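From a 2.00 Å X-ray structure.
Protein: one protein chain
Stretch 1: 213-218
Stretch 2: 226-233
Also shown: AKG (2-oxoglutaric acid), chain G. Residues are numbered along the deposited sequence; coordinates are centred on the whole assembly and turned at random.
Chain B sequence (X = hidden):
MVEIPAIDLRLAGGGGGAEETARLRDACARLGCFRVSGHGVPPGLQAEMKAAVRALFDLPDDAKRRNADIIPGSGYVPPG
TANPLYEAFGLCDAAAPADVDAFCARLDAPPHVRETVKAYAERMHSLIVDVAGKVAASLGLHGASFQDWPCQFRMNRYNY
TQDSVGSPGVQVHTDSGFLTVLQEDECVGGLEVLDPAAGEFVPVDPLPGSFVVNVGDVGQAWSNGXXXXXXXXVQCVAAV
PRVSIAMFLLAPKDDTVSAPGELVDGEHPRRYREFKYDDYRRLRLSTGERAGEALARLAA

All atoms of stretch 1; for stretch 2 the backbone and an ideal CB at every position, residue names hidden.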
# COMPACT_ATOMS: atom_id res chain seq x y z
N VAL B 213 -15.28 -8.96 4.45
CA VAL B 213 -15.88 -10.23 4.79
C VAL B 213 -17.17 -10.39 3.99
O VAL B 213 -18.00 -9.48 3.94
CB VAL B 213 -16.15 -10.36 6.30
CG1 VAL B 213 -16.76 -11.75 6.59
CG2 VAL B 213 -14.85 -10.11 7.08
N ASN B 214 -17.33 -11.54 3.33
CA ASN B 214 -18.56 -11.86 2.61
C ASN B 214 -19.18 -13.13 3.16
O ASN B 214 -18.49 -14.13 3.40
CB ASN B 214 -18.28 -12.09 1.08
CG ASN B 214 -17.95 -10.79 0.35
OD1 ASN B 214 -18.24 -9.71 0.83
ND2 ASN B 214 -17.34 -10.92 -0.82
N VAL B 215 -20.51 -13.11 3.30
CA VAL B 215 -21.27 -14.30 3.71
C VAL B 215 -21.60 -15.10 2.47
O VAL B 215 -22.04 -14.55 1.47
CB VAL B 215 -22.58 -13.89 4.44
CG1 VAL B 215 -23.38 -15.14 4.82
CG2 VAL B 215 -22.25 -13.02 5.65
N GLY B 216 -21.45 -16.42 2.57
CA GLY B 216 -21.73 -17.32 1.47
C GLY B 216 -22.97 -18.17 1.72
O GLY B 216 -23.73 -17.99 2.68
N ASP B 217 -23.19 -19.12 0.81
CA ASP B 217 -24.45 -19.87 0.79
C ASP B 217 -24.62 -20.68 2.05
O ASP B 217 -25.69 -20.70 2.64
CB ASP B 217 -24.53 -20.79 -0.41
CG ASP B 217 -24.64 -20.06 -1.74
OD1 ASP B 217 -24.85 -18.84 -1.79
OD2 ASP B 217 -24.48 -20.78 -2.79
N VAL B 218 -23.56 -21.36 2.50
CA VAL B 218 -23.60 -22.07 3.78
C VAL B 218 -23.90 -21.15 4.95
O VAL B 218 -24.58 -21.54 5.91
CB VAL B 218 -22.32 -22.87 4.02
CG1 VAL B 218 -22.25 -23.31 5.47
CG2 VAL B 218 -22.25 -24.07 3.08
N UNK B 226 -30.96 -16.09 8.22
CA UNK B 226 -30.74 -14.81 8.87
C UNK B 226 -29.54 -14.03 8.34
O UNK B 226 -29.47 -12.80 8.49
CB UNK B 226 -30.57 -15.03 10.37
N UNK B 227 -28.60 -14.68 7.72
CA UNK B 227 -27.43 -13.99 7.16
C UNK B 227 -27.48 -14.12 5.64
O UNK B 227 -27.67 -15.23 5.12
CB UNK B 227 -26.12 -14.56 7.72
N UNK B 228 -27.31 -13.00 4.96
CA UNK B 228 -27.51 -12.91 3.52
C UNK B 228 -26.27 -13.39 2.77
O UNK B 228 -25.17 -12.86 2.98
CB UNK B 228 -27.85 -11.47 3.12
N UNK B 229 -26.46 -14.35 1.87
CA UNK B 229 -25.37 -14.80 1.00
C UNK B 229 -25.26 -13.80 -0.16
O UNK B 229 -26.12 -13.73 -1.04
CB UNK B 229 -25.61 -16.22 0.49
N UNK B 230 -24.18 -13.02 -0.15
CA UNK B 230 -24.11 -11.82 -0.96
C UNK B 230 -23.66 -12.17 -2.38
O UNK B 230 -22.72 -12.92 -2.58
CB UNK B 230 -23.16 -10.80 -0.33
N UNK B 231 -24.37 -11.63 -3.37
CA UNK B 231 -23.93 -11.75 -4.74
C UNK B 231 -22.86 -10.71 -5.00
O UNK B 231 -23.00 -9.56 -4.57
CB UNK B 231 -25.10 -11.59 -5.71
N UNK B 232 -21.78 -11.15 -5.68
CA UNK B 232 -20.68 -10.26 -5.95
C UNK B 232 -20.02 -10.59 -7.27
O UNK B 232 -20.16 -11.70 -7.82
CB UNK B 232 -19.66 -10.32 -4.81
N UNK B 233 -19.31 -9.60 -7.79
CA UNK B 233 -18.57 -9.72 -9.03
C UNK B 233 -17.36 -8.80 -8.93
O UNK B 233 -17.17 -8.07 -7.95
CB UNK B 233 -19.44 -9.38 -10.24
C1 AKG G . -14.41 -14.07 -4.53
O1 AKG G . -13.91 -13.53 -3.52
O2 AKG G . -14.93 -15.21 -4.48
C2 AKG G . -14.38 -13.36 -5.80
O5 AKG G . -15.42 -13.10 -6.38
C3 AKG G . -13.05 -12.95 -6.40
C4 AKG G . -12.14 -12.42 -5.29
C5 AKG G . -10.83 -11.99 -5.89
O3 AKG G . -10.54 -10.77 -5.87
O4 AKG G . -10.08 -12.86 -6.38

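Position 226 has an ideal CB with no atom of stretch 1 within 5.5 Å, so stretch 1 sets no preference there. The residue is Arg-226, whose guanidinium is hydrogen-bonded elsewhere in the structure.

At position 227 the CA-to-CB bond points toward stretch 1, and the ideal CB lies 4.0 Å from Val-215 CG1. A methyl group offers neither charge nor hydrogen bond, so Leu, Ile, Val or Met would all suit. Leu-227 is found, and its CB makes the apolar contact with Val-215 CG1 at 4.0 Å.

Position 228 directs its CB away, again with nothing within 5.5 Å, so many side chains are possible. It is His-228, and what meets stretch 1 is its backbone: the carbonyl O approaches Val-215 CB to 3.1 Å, while the nearest side-chain atom, His-228 CB, is 5.9 Å from Val-215 CB.

At position 229 the CB points sideways, and the ideal CB sits 3.4 Å from Gly-216 O and 3.6 Å from Asp-217 OD1. Although the CA-to-CB bond of Asp-217 points away, its carboxylate end comes nearer and presents an acceptor. A short donor such as Asn, Ser or Thr would answer it, whereas an acidic group would bring two negative charges together. Asn-229 adopts chi1 p, and its ND2 donates to Asp-217 OD1 at 2.8 Å with a nearly linear N-H...O angle of 171°. The backbone adds a CA-H...O contact, Asn-229 CA to Val-215 O, at 3.4 Å.

At position 230 the backbone N donates to Val-215 O (N to O 3.1 Å, 157°), which any residue except proline could do. The CB points toward stretch 1, 4.3 Å from Val-215 O, leaving room for a compact side chain, apolar or small polar. Val-230, with chi1 p, places CG1 3.7 Å from Asn-214 CB. A water donates to both Val-215 O (2.8 Å) and Val-230 O (2.7 Å), a second link between the backbones.

Position 231 points away with no neighbour in stretch 1, which suits a long polar chain among others; it is Lys-231, extended beyond chi1.

Position 232 points toward stretch 1, on the side of Asn-214. Its ideal CB is 5.3 Å from AKG O5 and 6.8 Å from AKG O2, so reaching the ligand takes more than a methyl or hydroxymethyl. A polar side chain able to donate, such as His, Asn or Gln, is reasonable. His-232 donates weakly from NE2 to AKG O2 (3.3 Å) and from ND1 to Val-230 O (3.4 Å), with the side chain of Asn-214 over one ring face.

Position 233 is out of reach and unconstrained by stretch 1; Arg-233 bonds elsewhere in the structure.

Stretch 2 226-233: RLHNVKHR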
# COMPACT_ATOMS: atom_id res chain seq x y z
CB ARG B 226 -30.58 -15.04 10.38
CG ARG B 226 -31.86 -15.48 11.05
CD ARG B 226 -31.64 -15.91 12.47
NE ARG B 226 -32.91 -16.38 13.03
CZ ARG B 226 -33.89 -15.56 13.41
NH1 ARG B 226 -33.73 -14.25 13.31
NH2 ARG B 226 -35.02 -16.06 13.89
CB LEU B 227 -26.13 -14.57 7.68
CG LEU B 227 -25.90 -14.67 9.19
CD1 LEU B 227 -24.60 -15.38 9.46
CD2 LEU B 227 -25.90 -13.33 9.83
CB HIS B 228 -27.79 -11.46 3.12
CG HIS B 228 -27.97 -11.27 1.64
ND1 HIS B 228 -28.99 -11.89 0.94
CD2 HIS B 228 -27.26 -10.56 0.73
CE1 HIS B 228 -28.90 -11.55 -0.34
NE2 HIS B 228 -27.87 -10.73 -0.49
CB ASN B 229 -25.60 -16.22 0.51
CG ASN B 229 -26.97 -16.46 -0.03
OD1 ASN B 229 -27.97 -15.87 0.43
ND2 ASN B 229 -27.06 -17.36 -1.00
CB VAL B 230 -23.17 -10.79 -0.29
CG1 VAL B 230 -21.72 -11.36 -0.09
CG2 VAL B 230 -23.14 -9.52 -1.11
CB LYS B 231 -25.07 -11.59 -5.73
CG LYS B 231 -26.16 -12.65 -5.62
CD LYS B 231 -27.20 -12.43 -6.73
CE LYS B 231 -28.27 -13.53 -6.74
NZ LYS B 231 -29.30 -13.28 -7.79
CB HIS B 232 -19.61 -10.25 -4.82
CG HIS B 232 -18.98 -11.58 -4.55
ND1 HIS B 232 -19.61 -12.56 -3.82
CD2 HIS B 232 -17.77 -12.08 -4.88
CE1 HIS B 232 -18.82 -13.61 -3.73
NE2 HIS B 232 -17.70 -13.35 -4.35
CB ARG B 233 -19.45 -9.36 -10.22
CG ARG B 233 -19.74 -7.88 -10.31
CD ARG B 233 -20.87 -7.56 -11.28
NE ARG B 233 -21.09 -6.11 -11.33
CZ ARG B 233 -21.93 -5.51 -12.17
NH1 ARG B 233 -22.64 -6.24 -13.02
NH2 ARG B 233 -22.07 -4.18 -12.15
O HOH W 1 -21.28 -14.73 -1.22
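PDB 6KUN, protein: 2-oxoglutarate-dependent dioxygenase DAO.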